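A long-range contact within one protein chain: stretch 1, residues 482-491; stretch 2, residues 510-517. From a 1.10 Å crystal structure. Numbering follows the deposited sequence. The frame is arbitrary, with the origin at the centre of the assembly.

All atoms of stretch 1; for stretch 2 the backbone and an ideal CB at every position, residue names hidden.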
# COMPACT_ATOMS: atom_id res chain seq x y z
N GLY A 482 9.09 -3.70 -4.80
CA GLY A 482 10.15 -2.73 -4.53
C GLY A 482 11.32 -2.98 -5.44
O GLY A 482 11.68 -4.12 -5.67
N PHE A 483 11.96 -1.91 -5.89
CA PHE A 483 13.26 -2.02 -6.54
C PHE A 483 14.36 -1.75 -5.53
O PHE A 483 14.22 -0.88 -4.66
CB PHE A 483 13.39 -1.01 -7.69
CG PHE A 483 12.92 -1.55 -9.01
CD1 PHE A 483 13.69 -2.45 -9.71
CD2 PHE A 483 11.72 -1.12 -9.57
CE1 PHE A 483 13.28 -2.94 -10.93
CE2 PHE A 483 11.30 -1.61 -10.79
CZ PHE A 483 12.09 -2.51 -11.48
N ASP A 484 15.50 -2.41 -5.70
CA ASP A 484 16.72 -1.96 -5.07
C ASP A 484 17.60 -1.23 -6.08
O ASP A 484 17.25 -1.10 -7.26
CB ASP A 484 17.47 -3.13 -4.40
CG ASP A 484 17.87 -4.22 -5.36
OD1 ASP A 484 18.12 -3.93 -6.54
OD2 ASP A 484 18.05 -5.37 -4.87
N LYS A 485 18.70 -0.66 -5.61
CA LYS A 485 19.52 0.21 -6.43
C LYS A 485 20.13 -0.54 -7.61
O LYS A 485 20.36 0.04 -8.67
CB LYS A 485 20.64 0.85 -5.60
CG LYS A 485 20.14 1.89 -4.62
CD LYS A 485 21.28 2.45 -3.79
CE LYS A 485 20.79 3.47 -2.78
NZ LYS A 485 21.90 4.01 -1.94
N ALA A 486 20.37 -1.84 -7.44
CA ALA A 486 20.93 -2.66 -8.51
C ALA A 486 19.93 -2.93 -9.62
O ALA A 486 20.32 -3.36 -10.70
CB ALA A 486 21.45 -3.97 -7.94
N GLY A 487 18.64 -2.77 -9.33
CA GLY A 487 17.60 -3.03 -10.32
C GLY A 487 16.93 -4.39 -10.20
O GLY A 487 16.22 -4.80 -11.12
N ARG A 488 17.12 -5.08 -9.08
CA ARG A 488 16.29 -6.23 -8.78
C ARG A 488 14.88 -5.76 -8.43
O ARG A 488 14.71 -4.81 -7.68
CB ARG A 488 16.86 -7.02 -7.59
CG ARG A 488 18.04 -7.91 -7.93
CD ARG A 488 18.69 -8.51 -6.69
NE ARG A 488 19.54 -7.53 -6.00
CZ ARG A 488 20.83 -7.34 -6.26
NH1 ARG A 488 21.44 -8.05 -7.19
NH2 ARG A 488 21.49 -6.40 -5.60
N LEU A 489 13.89 -6.48 -8.94
CA LEU A 489 12.49 -6.26 -8.61
C LEU A 489 12.03 -7.28 -7.58
O LEU A 489 11.95 -8.47 -7.87
CB LEU A 489 11.62 -6.36 -9.87
CG LEU A 489 10.12 -6.17 -9.63
CD1 LEU A 489 9.80 -4.78 -9.10
CD2 LEU A 489 9.36 -6.45 -10.92
N TRP A 490 11.65 -6.79 -6.42
CA TRP A 490 11.18 -7.62 -5.32
C TRP A 490 9.67 -7.64 -5.31
O TRP A 490 9.03 -6.60 -5.48
CB TRP A 490 11.73 -7.08 -4.00
CG TRP A 490 13.23 -7.09 -3.95
CD1 TRP A 490 14.10 -6.11 -4.40
CD2 TRP A 490 14.08 -8.17 -3.48
NE1 TRP A 490 15.40 -6.49 -4.22
CE2 TRP A 490 15.46 -7.72 -3.65
CE3 TRP A 490 13.85 -9.42 -2.92
CZ2 TRP A 490 16.54 -8.50 -3.27
CZ3 TRP A 490 14.94 -10.20 -2.55
CH2 TRP A 490 16.25 -9.74 -2.70
N ILE A 491 9.10 -8.84 -5.24
CA ILE A 491 7.67 -9.08 -5.39
C ILE A 491 7.14 -9.73 -4.11
O ILE A 491 7.69 -10.74 -3.66
CB ILE A 491 7.40 -10.07 -6.55
CG1 ILE A 491 7.91 -9.51 -7.88
CG2 ILE A 491 5.91 -10.39 -6.64
CD1 ILE A 491 8.03 -10.55 -8.98
N UNK A 510 4.85 -14.89 0.65
CA UNK A 510 6.25 -15.00 0.28
C UNK A 510 6.75 -13.76 -0.43
O UNK A 510 5.98 -12.84 -0.75
CB UNK A 510 6.47 -16.23 -0.61
N UNK A 511 8.06 -13.71 -0.60
CA UNK A 511 8.70 -12.67 -1.37
C UNK A 511 9.60 -13.32 -2.40
O UNK A 511 10.32 -14.28 -2.10
CB UNK A 511 9.49 -11.72 -0.47
N UNK A 512 9.55 -12.79 -3.62
CA UNK A 512 10.34 -13.28 -4.73
C UNK A 512 11.17 -12.14 -5.31
O UNK A 512 10.97 -10.97 -4.96
CB UNK A 512 9.44 -13.90 -5.80
N UNK A 513 12.13 -12.49 -6.14
CA UNK A 513 12.99 -11.52 -6.77
C UNK A 513 13.04 -11.81 -8.26
O UNK A 513 13.16 -12.97 -8.67
CB UNK A 513 14.39 -11.54 -6.15
N UNK A 514 12.98 -10.76 -9.07
CA UNK A 514 12.88 -10.89 -10.51
C UNK A 514 13.93 -10.04 -11.22
O UNK A 514 14.29 -8.95 -10.76
CB UNK A 514 11.48 -10.50 -10.98
N UNK A 515 14.33 -10.52 -12.39
CA UNK A 515 15.20 -9.79 -13.32
C UNK A 515 14.33 -9.17 -14.41
O UNK A 515 13.72 -9.89 -15.20
CB UNK A 515 16.26 -10.71 -13.93
N UNK A 516 14.20 -7.83 -14.41
CA UNK A 516 13.32 -7.19 -15.37
C UNK A 516 13.63 -7.51 -16.83
O UNK A 516 12.72 -7.57 -17.66
CB UNK A 516 13.38 -5.67 -15.17
N UNK A 517 14.90 -7.68 -17.15
CA UNK A 517 15.32 -7.89 -18.54
C UNK A 517 15.00 -9.30 -19.02
O UNK A 517 14.67 -9.51 -20.19
CB UNK A 517 16.82 -7.62 -18.69

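Strand 510-514 runs antiparallel to strand 489-491 of stretch 1, at 157° between the two directions. Two hydrogen-bonded pairs flank one non-hydrogen-bonded pair; the four backbone hydrogen bonds belong to the two outer pairs.

Position 510 opens the strand, with phi/psi of -159/170. Its CB points sideways, and nothing of stretch 1 lies within 5.5 Å of it. Stretch 1 sets almost no limit here. The residue is Gln510, whose amide is hydrogen-bonded outside the two stretches.

At position 511 the CB also points sideways, 3.8 Å from Ile491 O. The backbone CA lies 3.2 Å from the same Ile491 O, a CA-H...O contact. The rim of the Trp490 ring is near, so a long apolar side chain would suit, though several could. The residue is Met511. Its CG lies 4.2 Å from Trp490 CE3, at the ring edge, and its SD sits obliquely to the six-membered ring.

Position 512 is paired with Ile491. Its N donates to Ile491 O at 2.8 Å, and its O accepts from Ile491 N at 2.8 Å. The CB points to the face that carries Leu489 and Ile491, so a branched apolar residue such as valine, isoleucine or leucine would fit. The residue is Leu512. Its CD1 lies 4.4 Å from Ile491 CG2, a loose apolar contact.

Position 513 is paired with Trp490 and makes no backbone hydrogen bond to it; the CA atoms of the two residues are 4.5 Å apart. The CB points to the Trp490 side of the sheet, 3.9 Å from Trp490 CZ3, with Arg488 CD 5.3 Å away. The indole offers a flat face close to the backbone. A small or medium side chain without charge would suit: alanine, serine, cysteine or valine. The residue is Cys513. With chi1 at -166° (t), its SG lies over the six-membered ring, 6° off the normal, and 3.8 Å from Trp490 CE2. The same SG is 3.6 Å from Arg488 CB, so the sulfur touches both the ring face and the arginine side chain.

Position 514 is paired with Leu489. Its N donates to Leu489 O at 2.8 Å, and its O accepts from Leu489 N at 3.1 Å. The CB is 4.0 Å from Ile491 CD1, so a small apolar residue fits readily. The residue is Ala514. Its CB meets Ile491 CD1 at 4.0 Å and Leu489 CB at 4.3 Å.

At position 515 the CB points away from stretch 1, which leaves the choice open. The residue is Asp515; its OD1 accepts from the N of 517 at 2.9 Å.

Position 516 has phi -57°, compatible with proline, and its CB points toward stretch 1, 5.0 Å from Phe483 CZ. A compact apolar residue would suit. The residue is Pro516. Its CG lies 3.9 Å from Phe483 CE1 at the ring edge, and its CD packs 3.4 Å from Gly487 O.

Position 517 is out of reach. The residue is Ala517.

Stretch 2, residues 510-517: QMLCADPA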
# COMPACT_ATOMS: atom_id res chain seq x y z
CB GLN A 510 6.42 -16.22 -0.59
CG GLN A 510 5.60 -16.18 -1.86
CD GLN A 510 5.55 -17.53 -2.55
OE1 GLN A 510 6.29 -17.78 -3.51
NE2 GLN A 510 4.64 -18.38 -2.09
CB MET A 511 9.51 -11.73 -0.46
CG MET A 511 10.18 -10.58 -1.20
SD MET A 511 10.70 -9.22 -0.13
CE MET A 511 11.97 -10.02 0.84
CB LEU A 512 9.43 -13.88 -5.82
CG LEU A 512 8.42 -14.93 -5.31
CD1 LEU A 512 7.04 -14.33 -5.12
CD2 LEU A 512 8.37 -16.14 -6.23
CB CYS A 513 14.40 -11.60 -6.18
SG CYS A 513 15.45 -10.19 -6.58
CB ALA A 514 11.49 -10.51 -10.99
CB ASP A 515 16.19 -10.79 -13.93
CG ASP A 515 17.21 -10.12 -14.83
OD1 ASP A 515 16.85 -9.19 -15.56
OD2 ASP A 515 18.38 -10.56 -14.81
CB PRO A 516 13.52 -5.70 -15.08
CG PRO A 516 13.84 -5.67 -13.63
CD PRO A 516 14.70 -6.88 -13.41
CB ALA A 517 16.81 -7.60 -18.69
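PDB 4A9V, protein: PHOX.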